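Glycoside hydrolase family 16 protein (Akkermansia muciniphila, PDB 6T2N) probably acts as an endo-beta-galactosidase of glycoside hydrolase family 16, cutting within mucin O-glycan chains to initiate mucin breakdown in the human gut. Local coordinates at residues L102-E107 against L271-G276; P155-I160 against Q288-K293; S195-S200 against I236-D241; M229-D234 against I248-T253. One frame throughout, in Å; residues are numbered along the deposited sequence.

Contact 1: L102-E107 against L271-G276; sequences LETHFE and LNSAVG
Thr104 and Val275 meet through single methyl branches, CG2 of the threonine lying 3.4 Å from CG2 of the valine as the two side chains pass antiparallel, methyl beside methyl. The threonine torsion (chi1 -58°) sets CG2 opposite the backbone N and OG1 beside it, so that the methyl is given to Val275 while the hydroxyl lies near Ser273, with OG1 3.6 Å from CB of that serine. This hydroxyl is hydrogen-bonded to Ser132 OG, which also bonds the carbonyl of Ser273, and one serine side chain thereby ties a residue of each segment together. The two strands run nearly parallel, 8° apart with axes 7.3 Å from each other, yet they belong to different sheets: 99-104 to one layer and 267-275 to the other layer of the beta-sandwich expected for a family 16 glycoside hydrolase. Alternation along each strand turns Leu102, Thr104, Ser273 and Val275 into the space between the layers, whereas Glu103 and Asn272 point away, the latter with its OD1 bonded to Trp165 NE1. Leu102 reaches across with CD1, which rests 3.5 Å from the carbonyl O of Leu271 and 4.2 Å from CB of the same residue. Within its own sheet it also touches Phe294 and Ile296, and Ile164 and Val135 flank Leu271 on the opposing one.

Contact 2: P155-I160 against Q288-K293; sequences PKTKGI and QGYPVK
The backbone at 155-160 folds into a type II turn from Thr157 to Ile160 and runs beside 288-293, with the CA atoms of Thr157 and Gly289 5.9 Å apart. Into this turn reaches Tyr290, whose OH donates a hydrogen bond of 2.8 Å to the carbonyl O of Lys158. The acceptor lies at the ring edge, in the ring plane; seen from the carbonyl, the hydroxyl is tilted 31° from its plane, with a C=O...donor angle of 136°. Thr157 CG2 comes obliquely to the same ring, 3.4 Å from Tyr290 CZ. With chi1 at -155° the threonine turns OG1 opposite its backbone N, where it faces Gly289 CA at 3.5 Å; the backbone angles of Gly289 by themselves call for glycine. Val292 fills in beyond the tyrosine: its CG2 is 3.8 Å from Thr157 CG2, and its CG1 meets Ile160 CG1 tip to tip at 4.0 Å. Tyr130 packs edge-to-face with the Tyr290 ring. A phenylalanine at Tyr290 would keep the ring but would probably leave the Lys158 carbonyl without this donor and the turn less firmly held. The loop 155-160 passes from strand 146-153 of one sheet to strand 160-168 of the other, so the contact packs, against the segment leading into strand 292-302, a connection between the two layers of a beta-sandwich.

Contact 3: S195-S200 against I236-D241; sequences STFHLS and IKLMVD
Apolar packing around the ring of Phe197 dominates the meeting of strands 195-198 and 236-240. Leu238 lays its CD1 methyl over one face of the ring, 3.3 Å from Phe197 CZ, the two side chains approaching from the two facing sheets. Ile236 instead meets the ring edge: its CG2, near the ring plane, is 3.5 Å from Phe197 CE1. Phe197 has CG opposite its carbonyl carbon (chi1 -61°), which sends the ring across to these two residues, one contacting it from above and one from the side. The same leucine methyl also serves Ser195, whose CB is 3.6 Å from Leu238 CD1. Ile180 of the neighbouring strand touches both Phe197 and Leu238 and extends the apolar cluster. With an alanine in place of Phe197, the Leu238 CD1 methyl would probably lose the ring face on which it rests, and a gap would be likely to open between the layers.

Polar bonds lie within each layer rather than across the interface. Ser195 turns OG to the carbonyl of Met182, and its backbone pairs with Gly213. On the other side of the strand, the His198 imidazole is held by Asp208 through ND1 and by Asp181 through NE2.

As to backbone geometry, the strands run in roughly opposite senses, 153° apart, with axes 8.1 Å from each other and no backbone pairing between them. Strand 192-198 belongs to the mixed sheet and strand 235-240 to the antiparallel one, and the packed side chains form part of the hydrophobic core of a two-layered beta-sandwich, the fold of glycoside hydrolase family 16.

Contact 4: M229-D234 against I248-T253; sequences MEWDKD and IDLNTT
The indole of Trp231 is met at its edge by Leu250, whose CD2 lies near the ring plane, 4.1 Å from Trp231 NE1. The contact joins the ends of two segments, on strands 225-231 and 243-249, that flank 235-240 in the antiparallel sheet of the sandwich, and it includes an Asx turn at Asp249. Phe145 packs against the same indole with the rings edge-to-face, and NE1 donates to the carbonyl of Phe263, which holds the indole in this rotation. A second flat group, the carboxylate of Asp249, is approached from above its plane: the backbone N of Asn251 bonds to Asp249 OD1 at 2.9 Å, 42° out of that plane, which makes the Asx turn. Asp249 has CG opposite its backbone N (chi1 167°), a torsion that swings the carboxylate round to close the turn. The Asp249 carbonyl receives both the backbone N and OG1 of Thr252, so that the backbone and side chain of Thr252 both fold back on Asp249. Leu250 CB packs 3.7 Å from the carbonyl O of Lys233, itself bonded to Arg264 NH2. Asp234 OD1 and Asp249 OD1 stand 5.4 Å apart without touching, a proximity of like charges that may be mildly unfavourable. The two segments are directly joined through the backbone N of Leu250, which donates a hydrogen bond of 2.8 Å to the carbonyl O of Asp234.

The four contacts fall into two pairs. Contacts 1 and 2, with centres about 8 Å apart, lie on neighbouring strands, contact 1 on 99-104 and contact 2 on 292-302, and touch through backbone bonds of Thr104 with Val292 and Gly276 with Gly159. Contacts 3 and 4, with centres about 10 Å apart, meet on strands 225-231, 235-240 and 243-249 of the same antiparallel sheet. The centres of contacts 1 and 4 are about 32 Å apart, on either side of the protein's middle. In sequence, contacts 3 and 4 fall between the first and second segments of contacts 1 and 2. Contacts 1 and 3 each join the two sheets, so distant parts of the sequence hold both layers together.

Contact 1: L102-E107 against L271-G276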
loop_
_atom_site.group_PDB
_atom_site.type_symbol
_atom_site.label_atom_id
_atom_site.label_comp_id
_atom_site.label_asym_id
_atom_site.label_seq_id
_atom_site.Cartn_x
_atom_site.Cartn_y
_atom_site.Cartn_z
ATOM N N LEU A 102 -7.735 -9.608 -5.342
ATOM C CA LEU A 102 -8.345 -9.205 -4.061
ATOM C C LEU A 102 -9.777 -8.807 -4.358
ATOM O O LEU A 102 -9.976 -7.803 -5.082
ATOM C CB LEU A 102 -7.577 -8.019 -3.510
ATOM C CG LEU A 102 -6.072 -8.209 -3.354
ATOM C CD1 LEU A 102 -5.394 -6.894 -2.945
ATOM C CD2 LEU A 102 -5.804 -9.308 -2.349
ATOM N N GLU A 103 -10.720 -9.605 -3.848
ATOM C CA GLU A 103 -12.127 -9.616 -4.312
ATOM C C GLU A 103 -13.165 -9.405 -3.154
ATOM O O GLU A 103 -13.055 -9.980 -2.111
ATOM C CB GLU A 103 -12.519 -10.937 -4.924
ATOM C CG GLU A 103 -13.958 -10.855 -5.364
ATOM C CD GLU A 103 -14.390 -11.964 -6.265
ATOM O OE1 GLU A 103 -14.105 -13.046 -5.834
ATOM O OE2 GLU A 103 -14.958 -11.684 -7.365
ATOM N N THR A 104 -13.925 -8.304 -3.381
ATOM C CA THR A 104 -14.667 -7.546 -2.337
ATOM C C THR A 104 -16.106 -7.941 -2.551
ATOM O O THR A 104 -16.584 -7.855 -3.707
ATOM C CB THR A 104 -14.399 -6.031 -2.377
ATOM O OG1 THR A 104 -12.991 -5.760 -2.228
ATOM C CG2 THR A 104 -15.190 -5.321 -1.309
ATOM N N HIS A 105 -16.695 -8.480 -1.500
ATOM C CA HIS A 105 -18.034 -9.113 -1.525
ATOM C C HIS A 105 -18.880 -8.431 -0.467
ATOM O O HIS A 105 -18.443 -8.459 0.698
ATOM C CB HIS A 105 -17.993 -10.606 -1.159
ATOM C CG HIS A 105 -17.249 -11.460 -2.105
ATOM N ND1 HIS A 105 -17.835 -11.958 -3.214
ATOM C CD2 HIS A 105 -15.972 -11.905 -2.097
ATOM C CE1 HIS A 105 -16.950 -12.680 -3.873
ATOM N NE2 HIS A 105 -15.802 -12.675 -3.207
ATOM N N PHE A 106 -20.035 -7.898 -0.854
ATOM C CA PHE A 106 -21.118 -7.540 0.086
ATOM C C PHE A 106 -21.537 -8.835 0.803
ATOM O O PHE A 106 -22.135 -9.663 0.171
ATOM C CB PHE A 106 -22.266 -6.889 -0.672
ATOM C CG PHE A 106 -23.456 -6.662 0.202
ATOM C CD1 PHE A 106 -23.484 -5.571 1.050
ATOM C CD2 PHE A 106 -24.510 -7.568 0.224
ATOM C CE1 PHE A 106 -24.584 -5.370 1.878
ATOM C CE2 PHE A 106 -25.593 -7.364 1.062
ATOM C CZ PHE A 106 -25.622 -6.272 1.895
ATOM N N GLU A 107 -21.179 -9.015 2.073
ATOM C CA GLU A 107 -21.349 -10.298 2.800
ATOM C C GLU A 107 -21.081 -10.051 4.296
ATOM O O GLU A 107 -19.942 -9.749 4.690
ATOM C CB GLU A 107 -20.439 -11.358 2.193
ATOM C CG GLU A 107 -19.954 -12.346 3.225
ATOM C CD GLU A 107 -18.902 -13.323 2.739
ATOM O OE1 GLU A 107 -18.014 -12.919 1.947
ATOM O OE2 GLU A 107 -18.938 -14.467 3.180
ATOM N N LEU A 271 -0.999 -4.469 -0.281
ATOM C CA LEU A 271 -1.952 -4.483 -1.422
ATOM C C LEU A 271 -3.334 -4.799 -0.852
ATOM O O LEU A 271 -3.466 -5.816 -0.187
ATOM C CB LEU A 271 -1.471 -5.535 -2.415
ATOM C CG LEU A 271 0.007 -5.452 -2.797
ATOM C CD1 LEU A 271 0.371 -6.556 -3.754
ATOM C CD2 LEU A 271 0.320 -4.141 -3.455
ATOM N N ASN A 272 -4.316 -3.933 -1.032
ATOM C CA ASN A 272 -5.621 -4.105 -0.355
ATOM C C ASN A 272 -6.722 -3.354 -1.134
ATOM O O ASN A 272 -6.395 -2.412 -1.918
ATOM C CB ASN A 272 -5.521 -3.696 1.114
ATOM C CG ASN A 272 -5.553 -2.192 1.244
ATOM O OD1 ASN A 272 -4.556 -1.539 1.018
ATOM N ND2 ASN A 272 -6.718 -1.608 1.432
ATOM N N SER A 273 -7.975 -3.818 -0.998
ATOM C CA SER A 273 -9.201 -3.053 -1.305
ATOM C C SER A 273 -9.960 -2.862 0.002
ATOM O O SER A 273 -10.437 -3.860 0.586
ATOM C CB SER A 273 -10.041 -3.723 -2.314
ATOM O OG SER A 273 -9.399 -3.740 -3.570
ATOM N N ALA A 274 -10.054 -1.622 0.452
ATOM C CA ALA A 274 -10.994 -1.251 1.517
ATOM C C ALA A 274 -12.337 -0.890 0.887
ATOM O O ALA A 274 -12.424 -0.898 -0.341
ATOM C CB ALA A 274 -10.459 -0.115 2.327
ATOM N N VAL A 275 -13.334 -0.658 1.737
ATOM C CA VAL A 275 -14.710 -0.251 1.370
ATOM C C VAL A 275 -15.022 0.917 2.301
ATOM O O VAL A 275 -14.623 0.853 3.494
ATOM C CB VAL A 275 -15.701 -1.429 1.491
ATOM C CG1 VAL A 275 -17.080 -1.060 1.015
ATOM C CG2 VAL A 275 -15.234 -2.627 0.711
ATOM N N GLY A 276 -15.628 1.970 1.770
ATOM C CA GLY A 276 -15.964 3.163 2.562
ATOM C C GLY A 276 -14.703 3.764 3.144
ATOM O O GLY A 276 -13.675 3.715 2.496
#

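Contact 2: P155-I160 against Q288-K293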
loop_
_atom_site.group_PDB
_atom_site.type_symbol
_atom_site.label_atom_id
_atom_site.label_comp_id
_atom_site.label_asym_id
_atom_site.label_seq_id
_atom_site.Cartn_x
_atom_site.Cartn_y
_atom_site.Cartn_z
ATOM N N PRO A 155 -10.704 -1.913 -9.542
ATOM C CA PRO A 155 -12.143 -2.128 -9.654
ATOM C C PRO A 155 -12.752 -0.749 -9.869
ATOM O O PRO A 155 -12.060 0.177 -9.680
ATOM C CB PRO A 155 -12.505 -2.720 -8.295
ATOM C CG PRO A 155 -11.461 -2.116 -7.362
ATOM C CD PRO A 155 -10.193 -2.165 -8.177
ATOM N N LYS A 156 -14.020 -0.668 -10.235
ATOM C CA LYS A 156 -14.754 0.625 -10.273
ATOM C C LYS A 156 -16.211 0.340 -9.891
ATOM O O LYS A 156 -16.922 -0.310 -10.706
ATOM C CB LYS A 156 -14.634 1.295 -11.647
ATOM C CG LYS A 156 -15.606 2.434 -11.889
ATOM C CD LYS A 156 -15.497 3.074 -13.237
ATOM C CE LYS A 156 -16.014 4.493 -13.206
ATOM N NZ LYS A 156 -16.512 4.929 -14.528
ATOM N N THR A 157 -16.591 0.820 -8.702
ATOM C CA THR A 157 -17.945 0.795 -8.097
ATOM C C THR A 157 -17.947 1.771 -6.907
ATOM O O THR A 157 -16.853 2.197 -6.445
ATOM C CB THR A 157 -18.313 -0.651 -7.742
ATOM O OG1 THR A 157 -19.732 -0.838 -7.717
ATOM C CG2 THR A 157 -17.729 -1.089 -6.419
ATOM N N LYS A 158 -19.129 2.139 -6.421
ATOM C CA LYS A 158 -19.328 3.029 -5.239
ATOM C C LYS A 158 -18.667 2.393 -4.008
ATOM O O LYS A 158 -18.997 1.279 -3.627
ATOM C CB LYS A 158 -20.825 3.290 -5.029
ATOM C CG LYS A 158 -21.214 4.540 -4.261
ATOM C CD LYS A 158 -22.609 5.021 -4.627
ATOM C CE LYS A 158 -23.081 6.210 -3.812
ATOM N NZ LYS A 158 -22.847 6.038 -2.355
ATOM N N GLY A 159 -17.686 3.082 -3.451
ATOM C CA GLY A 159 -17.164 2.863 -2.087
ATOM C C GLY A 159 -15.877 2.060 -2.083
ATOM O O GLY A 159 -15.229 1.997 -1.012
ATOM N N ILE A 160 -15.512 1.468 -3.226
ATOM C CA ILE A 160 -14.242 0.702 -3.343
ATOM C C ILE A 160 -13.049 1.656 -3.163
ATOM O O ILE A 160 -13.080 2.809 -3.656
ATOM C CB ILE A 160 -14.184 -0.098 -4.663
ATOM C CG1 ILE A 160 -13.221 -1.264 -4.500
ATOM C CG2 ILE A 160 -13.862 0.753 -5.873
ATOM C CD1 ILE A 160 -13.647 -2.192 -3.386
ATOM N N GLN A 288 -25.128 -3.353 -3.969
ATOM C CA GLN A 288 -25.165 -3.121 -5.430
ATOM C C GLN A 288 -23.777 -2.788 -5.997
ATOM O O GLN A 288 -23.120 -1.841 -5.522
ATOM C CB GLN A 288 -26.104 -1.993 -5.824
ATOM C CG GLN A 288 -26.402 -2.064 -7.314
ATOM C CD GLN A 288 -27.425 -1.063 -7.774
ATOM O OE1 GLN A 288 -27.701 -0.075 -7.100
ATOM N NE2 GLN A 288 -27.977 -1.306 -8.950
ATOM N N GLY A 289 -23.406 -3.487 -7.064
ATOM C CA GLY A 289 -22.173 -3.282 -7.826
ATOM C C GLY A 289 -21.172 -4.355 -7.484
ATOM O O GLY A 289 -20.172 -4.439 -8.219
ATOM N N TYR A 290 -21.394 -5.102 -6.393
ATOM C CA TYR A 290 -20.431 -6.082 -5.819
ATOM C C TYR A 290 -20.901 -7.471 -6.224
ATOM O O TYR A 290 -22.094 -7.682 -6.333
ATOM C CB TYR A 290 -20.308 -5.897 -4.302
ATOM C CG TYR A 290 -19.627 -4.602 -3.905
ATOM C CD1 TYR A 290 -20.283 -3.381 -3.988
ATOM C CD2 TYR A 290 -18.333 -4.592 -3.434
ATOM C CE1 TYR A 290 -19.666 -2.189 -3.664
ATOM C CE2 TYR A 290 -17.687 -3.402 -3.127
ATOM C CZ TYR A 290 -18.347 -2.189 -3.249
ATOM O OH TYR A 290 -17.690 -1.033 -2.907
ATOM N N PRO A 291 -20.020 -8.466 -6.453
ATOM C CA PRO A 291 -18.602 -8.385 -6.134
ATOM C C PRO A 291 -17.772 -7.553 -7.115
ATOM O O PRO A 291 -18.200 -7.190 -8.177
ATOM C CB PRO A 291 -18.122 -9.850 -6.225
ATOM C CG PRO A 291 -19.382 -10.641 -6.196
ATOM C CD PRO A 291 -20.331 -9.780 -7.001
ATOM N N VAL A 292 -16.543 -7.303 -6.721
ATOM C CA VAL A 292 -15.629 -6.459 -7.514
ATOM C C VAL A 292 -14.250 -7.037 -7.216
ATOM O O VAL A 292 -14.126 -7.679 -6.107
ATOM C CB VAL A 292 -15.959 -5.021 -7.096
ATOM C CG1 VAL A 292 -14.769 -4.190 -6.693
ATOM C CG2 VAL A 292 -16.782 -4.357 -8.168
ATOM N N LYS A 293 -13.331 -6.924 -8.191
ATOM C CA LYS A 293 -11.932 -7.449 -8.114
ATOM C C LYS A 293 -10.833 -6.362 -8.270
ATOM O O LYS A 293 -10.955 -5.453 -9.083
ATOM C CB LYS A 293 -11.772 -8.502 -9.209
ATOM C CG LYS A 293 -12.616 -9.745 -9.058
ATOM C CD LYS A 293 -12.350 -10.794 -10.138
ATOM C CE LYS A 293 -13.474 -11.812 -10.245
ATOM N NZ LYS A 293 -13.167 -12.889 -11.222
#

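Contact 3: S195-S200 against I236-D241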
loop_
_atom_site.group_PDB
_atom_site.type_symbol
_atom_site.label_atom_id
_atom_site.label_comp_id
_atom_site.label_asym_id
_atom_site.label_seq_id
_atom_site.Cartn_x
_atom_site.Cartn_y
_atom_site.Cartn_z
ATOM N N SER A 195 -1.105 9.772 -5.170
ATOM C CA SER A 195 0.143 9.305 -4.506
ATOM C C SER A 195 0.578 10.358 -3.483
ATOM O O SER A 195 0.329 11.578 -3.720
ATOM C CB SER A 195 1.200 9.035 -5.497
ATOM O OG SER A 195 0.606 8.616 -6.723
ATOM N N THR A 196 1.035 9.894 -2.321
ATOM C CA THR A 196 0.889 10.647 -1.048
ATOM C C THR A 196 1.917 10.095 -0.060
ATOM O O THR A 196 2.114 8.887 -0.035
ATOM C CB THR A 196 -0.586 10.696 -0.594
ATOM O OG1 THR A 196 -1.415 11.423 -1.512
ATOM C CG2 THR A 196 -0.802 11.428 0.707
ATOM N N PHE A 197 2.646 11.005 0.606
ATOM C CA PHE A 197 3.622 10.705 1.683
ATOM C C PHE A 197 3.088 11.273 2.997
ATOM O O PHE A 197 2.410 12.323 2.973
ATOM C CB PHE A 197 4.965 11.304 1.311
ATOM C CG PHE A 197 5.484 10.702 0.005
ATOM C CD1 PHE A 197 6.249 9.606 0.008
ATOM C CD2 PHE A 197 5.328 11.442 -1.188
ATOM C CE1 PHE A 197 6.880 9.250 -1.159
ATOM C CE2 PHE A 197 5.971 11.086 -2.354
ATOM C CZ PHE A 197 6.753 9.993 -2.333
ATOM N N HIS A 198 3.273 10.535 4.082
ATOM C CA HIS A 198 2.668 10.867 5.393
ATOM C C HIS A 198 3.828 10.720 6.328
ATOM O O HIS A 198 4.616 9.756 6.125
ATOM C CB HIS A 198 1.547 9.912 5.872
ATOM C CG HIS A 198 0.318 9.829 5.031
ATOM N ND1 HIS A 198 -0.758 10.666 5.224
ATOM C CD2 HIS A 198 0.004 9.030 3.994
ATOM C CE1 HIS A 198 -1.686 10.393 4.350
ATOM N NE2 HIS A 198 -1.238 9.396 3.574
ATOM N N LEU A 199 3.899 11.641 7.277
ATOM C CA LEU A 199 5.082 11.918 8.141
ATOM C C LEU A 199 4.764 13.103 9.029
ATOM O O LEU A 199 3.836 13.899 8.701
ATOM C CB LEU A 199 6.346 12.211 7.330
ATOM C CG LEU A 199 6.511 13.572 6.666
ATOM C CD1 LEU A 199 7.982 13.690 6.365
ATOM C CD2 LEU A 199 5.741 13.752 5.364
ATOM N N SER A 200 5.447 13.191 10.147
ATOM C CA SER A 200 5.156 14.287 11.079
ATOM C C SER A 200 6.025 15.470 10.678
ATOM O O SER A 200 6.995 15.319 9.942
ATOM C CB SER A 200 5.326 13.872 12.481
ATOM O OG SER A 200 6.650 14.120 12.885
ATOM N N ILE A 236 12.280 10.408 -3.082
ATOM C CA ILE A 236 11.283 9.427 -3.573
ATOM C C ILE A 236 10.408 10.030 -4.682
ATOM O O ILE A 236 9.789 11.084 -4.462
ATOM C CB ILE A 236 10.416 8.916 -2.436
ATOM C CG1 ILE A 236 11.261 8.455 -1.261
ATOM C CG2 ILE A 236 9.535 7.780 -2.953
ATOM C CD1 ILE A 236 10.443 8.161 -0.053
ATOM N N LYS A 237 10.371 9.331 -5.826
ATOM C CA LYS A 237 9.486 9.566 -6.992
ATOM C C LYS A 237 8.388 8.509 -6.911
ATOM O O LYS A 237 8.760 7.368 -6.685
ATOM C CB LYS A 237 10.258 9.423 -8.316
ATOM C CG LYS A 237 11.113 10.615 -8.725
ATOM C CD LYS A 237 12.538 10.302 -9.236
ATOM C CE LYS A 237 13.559 11.380 -8.857
ATOM N NZ LYS A 237 14.835 11.330 -9.627
ATOM N N LEU A 238 7.116 8.914 -7.055
ATOM C CA LEU A 238 5.904 8.073 -7.230
ATOM C C LEU A 238 5.277 8.386 -8.582
ATOM O O LEU A 238 4.743 9.510 -8.782
ATOM C CB LEU A 238 4.891 8.371 -6.133
ATOM C CG LEU A 238 5.393 8.115 -4.721
ATOM C CD1 LEU A 238 4.279 8.339 -3.737
ATOM C CD2 LEU A 238 5.951 6.725 -4.513
ATOM N N MET A 239 5.307 7.387 -9.461
ATOM C CA MET A 239 4.742 7.488 -10.823
ATOM C C MET A 239 3.633 6.461 -11.027
ATOM O O MET A 239 3.565 5.453 -10.262
ATOM C CB MET A 239 5.823 7.255 -11.875
ATOM C CG MET A 239 6.881 8.360 -11.951
ATOM S SD MET A 239 8.359 7.741 -12.784
ATOM C CE MET A 239 9.063 6.802 -11.432
ATOM N N VAL A 240 2.754 6.816 -11.968
ATOM C CA VAL A 240 1.888 5.911 -12.766
ATOM C C VAL A 240 2.448 5.973 -14.161
ATOM O O VAL A 240 2.316 7.054 -14.748
ATOM C CB VAL A 240 0.429 6.368 -12.931
ATOM C CG1 VAL A 240 -0.470 5.191 -13.268
ATOM C CG2 VAL A 240 -0.083 7.162 -11.749
ATOM N N ASP A 241 2.889 4.857 -14.722
ATOM C CA ASP A 241 2.882 4.793 -16.198
ATOM C C ASP A 241 3.853 5.866 -16.662
ATOM O O ASP A 241 3.527 6.617 -17.619
ATOM C CB ASP A 241 1.458 5.016 -16.748
ATOM C CG ASP A 241 0.707 3.725 -17.021
ATOM O OD1 ASP A 241 0.956 2.744 -16.307
ATOM O OD2 ASP A 241 -0.083 3.715 -17.957
#

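Contact 4: M229-D234 against I248-T253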
loop_
_atom_site.group_PDB
_atom_site.type_symbol
_atom_site.label_atom_id
_atom_site.label_comp_id
_atom_site.label_asym_id
_atom_site.label_seq_id
_atom_site.Cartn_x
_atom_site.Cartn_y
_atom_site.Cartn_z
ATOM N N MET A 229 7.747 3.365 -7.827
ATOM C CA MET A 229 8.434 4.182 -6.821
ATOM C C MET A 229 9.946 4.010 -7.022
ATOM O O MET A 229 10.447 2.915 -6.770
ATOM C CB MET A 229 8.026 3.717 -5.426
ATOM C CG MET A 229 8.853 4.392 -4.380
ATOM S SD MET A 229 8.602 3.837 -2.691
ATOM C CE MET A 229 9.433 2.253 -2.764
ATOM N N GLU A 230 10.666 5.049 -7.458
ATOM C CA GLU A 230 12.160 5.135 -7.332
ATOM C C GLU A 230 12.481 5.838 -5.997
ATOM O O GLU A 230 11.757 6.807 -5.669
ATOM C CB GLU A 230 12.779 5.841 -8.550
ATOM C CG GLU A 230 12.889 4.983 -9.805
ATOM C CD GLU A 230 13.577 5.594 -11.024
ATOM O OE1 GLU A 230 13.690 6.842 -11.093
ATOM O OE2 GLU A 230 14.024 4.822 -11.906
ATOM N N TRP A 231 13.514 5.381 -5.269
ATOM C CA TRP A 231 13.819 5.764 -3.859
ATOM C C TRP A 231 15.325 5.624 -3.593
ATOM O O TRP A 231 15.814 4.490 -3.555
ATOM C CB TRP A 231 12.962 4.883 -2.929
ATOM C CG TRP A 231 13.183 4.984 -1.448
ATOM C CD1 TRP A 231 13.665 6.055 -0.768
ATOM C CD2 TRP A 231 12.866 4.003 -0.445
ATOM N NE1 TRP A 231 13.689 5.804 0.575
ATOM C CE2 TRP A 231 13.213 4.545 0.802
ATOM C CE3 TRP A 231 12.344 2.710 -0.462
ATOM C CZ2 TRP A 231 13.046 3.855 2.002
ATOM C CZ3 TRP A 231 12.171 2.020 0.726
ATOM C CH2 TRP A 231 12.511 2.593 1.947
ATOM N N ASP A 232 16.034 6.752 -3.535
ATOM C CA ASP A 232 17.360 6.956 -2.895
ATOM C C ASP A 232 17.232 7.446 -1.453
ATOM O O ASP A 232 16.129 7.763 -1.001
ATOM C CB ASP A 232 17.997 8.208 -3.440
ATOM C CG ASP A 232 18.407 8.206 -4.951
ATOM O OD1 ASP A 232 19.341 7.428 -5.339
ATOM O OD2 ASP A 232 17.911 9.131 -5.646
ATOM N N LYS A 233 18.370 7.688 -0.826
ATOM C CA LYS A 233 18.487 8.511 0.399
ATOM C C LYS A 233 18.419 10.068 0.147
ATOM O O LYS A 233 18.450 10.755 1.237
ATOM C CB LYS A 233 19.902 8.444 0.923
ATOM C CG LYS A 233 20.826 9.312 0.073
ATOM C CD LYS A 233 22.315 9.137 0.349
ATOM C CE LYS A 233 23.139 9.489 -0.857
ATOM N NZ LYS A 233 24.379 10.108 -0.397
ATOM N N ASP A 234 18.205 10.446 -1.138
ATOM C CA ASP A 234 18.035 11.879 -1.476
ATOM C C ASP A 234 16.606 12.217 -1.939
ATOM O O ASP A 234 16.191 13.388 -1.650
ATOM C CB ASP A 234 19.047 12.303 -2.525
ATOM C CG ASP A 234 20.408 12.657 -1.943
ATOM O OD1 ASP A 234 20.487 13.519 -1.022
ATOM O OD2 ASP A 234 21.384 12.066 -2.403
ATOM N N ILE A 248 9.297 13.748 -3.433
ATOM C CA ILE A 248 9.691 14.360 -2.143
ATOM C C ILE A 248 11.224 14.463 -2.116
ATOM O O ILE A 248 11.851 13.535 -2.621
ATOM C CB ILE A 248 9.086 13.477 -1.049
ATOM C CG1 ILE A 248 9.186 14.171 0.305
ATOM C CG2 ILE A 248 9.714 12.096 -1.012
ATOM C CD1 ILE A 248 8.661 13.310 1.429
ATOM N N ASP A 249 11.828 15.587 -1.676
ATOM C CA ASP A 249 13.300 15.662 -1.436
ATOM C C ASP A 249 13.498 15.228 0.025
ATOM O O ASP A 249 12.871 15.839 0.913
ATOM C CB ASP A 249 13.873 17.018 -1.870
ATOM C CG ASP A 249 15.292 17.341 -1.404
ATOM O OD1 ASP A 249 15.917 16.439 -0.733
ATOM O OD2 ASP A 249 15.765 18.517 -1.683
ATOM N N LEU A 250 14.254 14.153 0.278
ATOM C CA LEU A 250 14.428 13.599 1.666
ATOM C C LEU A 250 15.320 14.540 2.550
ATOM O O LEU A 250 15.332 14.382 3.816
ATOM C CB LEU A 250 15.000 12.177 1.557
ATOM C CG LEU A 250 13.996 11.024 1.540
ATOM C CD1 LEU A 250 12.651 11.446 0.977
ATOM C CD2 LEU A 250 14.555 9.849 0.748
ATOM N N ASN A 251 16.033 15.513 1.961
ATOM C CA ASN A 251 16.822 16.543 2.741
ATOM C C ASN A 251 15.902 17.580 3.486
ATOM O O ASN A 251 16.227 18.135 4.446
ATOM C CB ASN A 251 17.951 17.338 1.951
ATOM C CG ASN A 251 19.006 16.136 1.445
ATOM O OD1 ASN A 251 19.088 15.724 0.287
ATOM N ND2 ASN A 251 19.812 15.581 2.245
ATOM N N THR A 252 14.540 17.459 3.153
ATOM C CA THR A 252 13.418 18.230 3.781
ATOM C C THR A 252 12.567 17.376 4.763
ATOM O O THR A 252 11.808 17.968 5.576
ATOM C CB THR A 252 12.496 18.835 2.719
ATOM O OG1 THR A 252 11.771 17.693 2.257
ATOM C CG2 THR A 252 13.223 19.573 1.610
ATOM N N THR A 253 12.712 16.050 4.764
ATOM C CA THR A 253 12.023 15.181 5.761
ATOM C C THR A 253 12.989 14.779 6.887
ATOM O O THR A 253 12.786 13.690 7.451
ATOM C CB THR A 253 11.412 13.941 5.102
ATOM O OG1 THR A 253 12.377 12.954 4.710
ATOM C CG2 THR A 253 10.637 14.325 3.864
#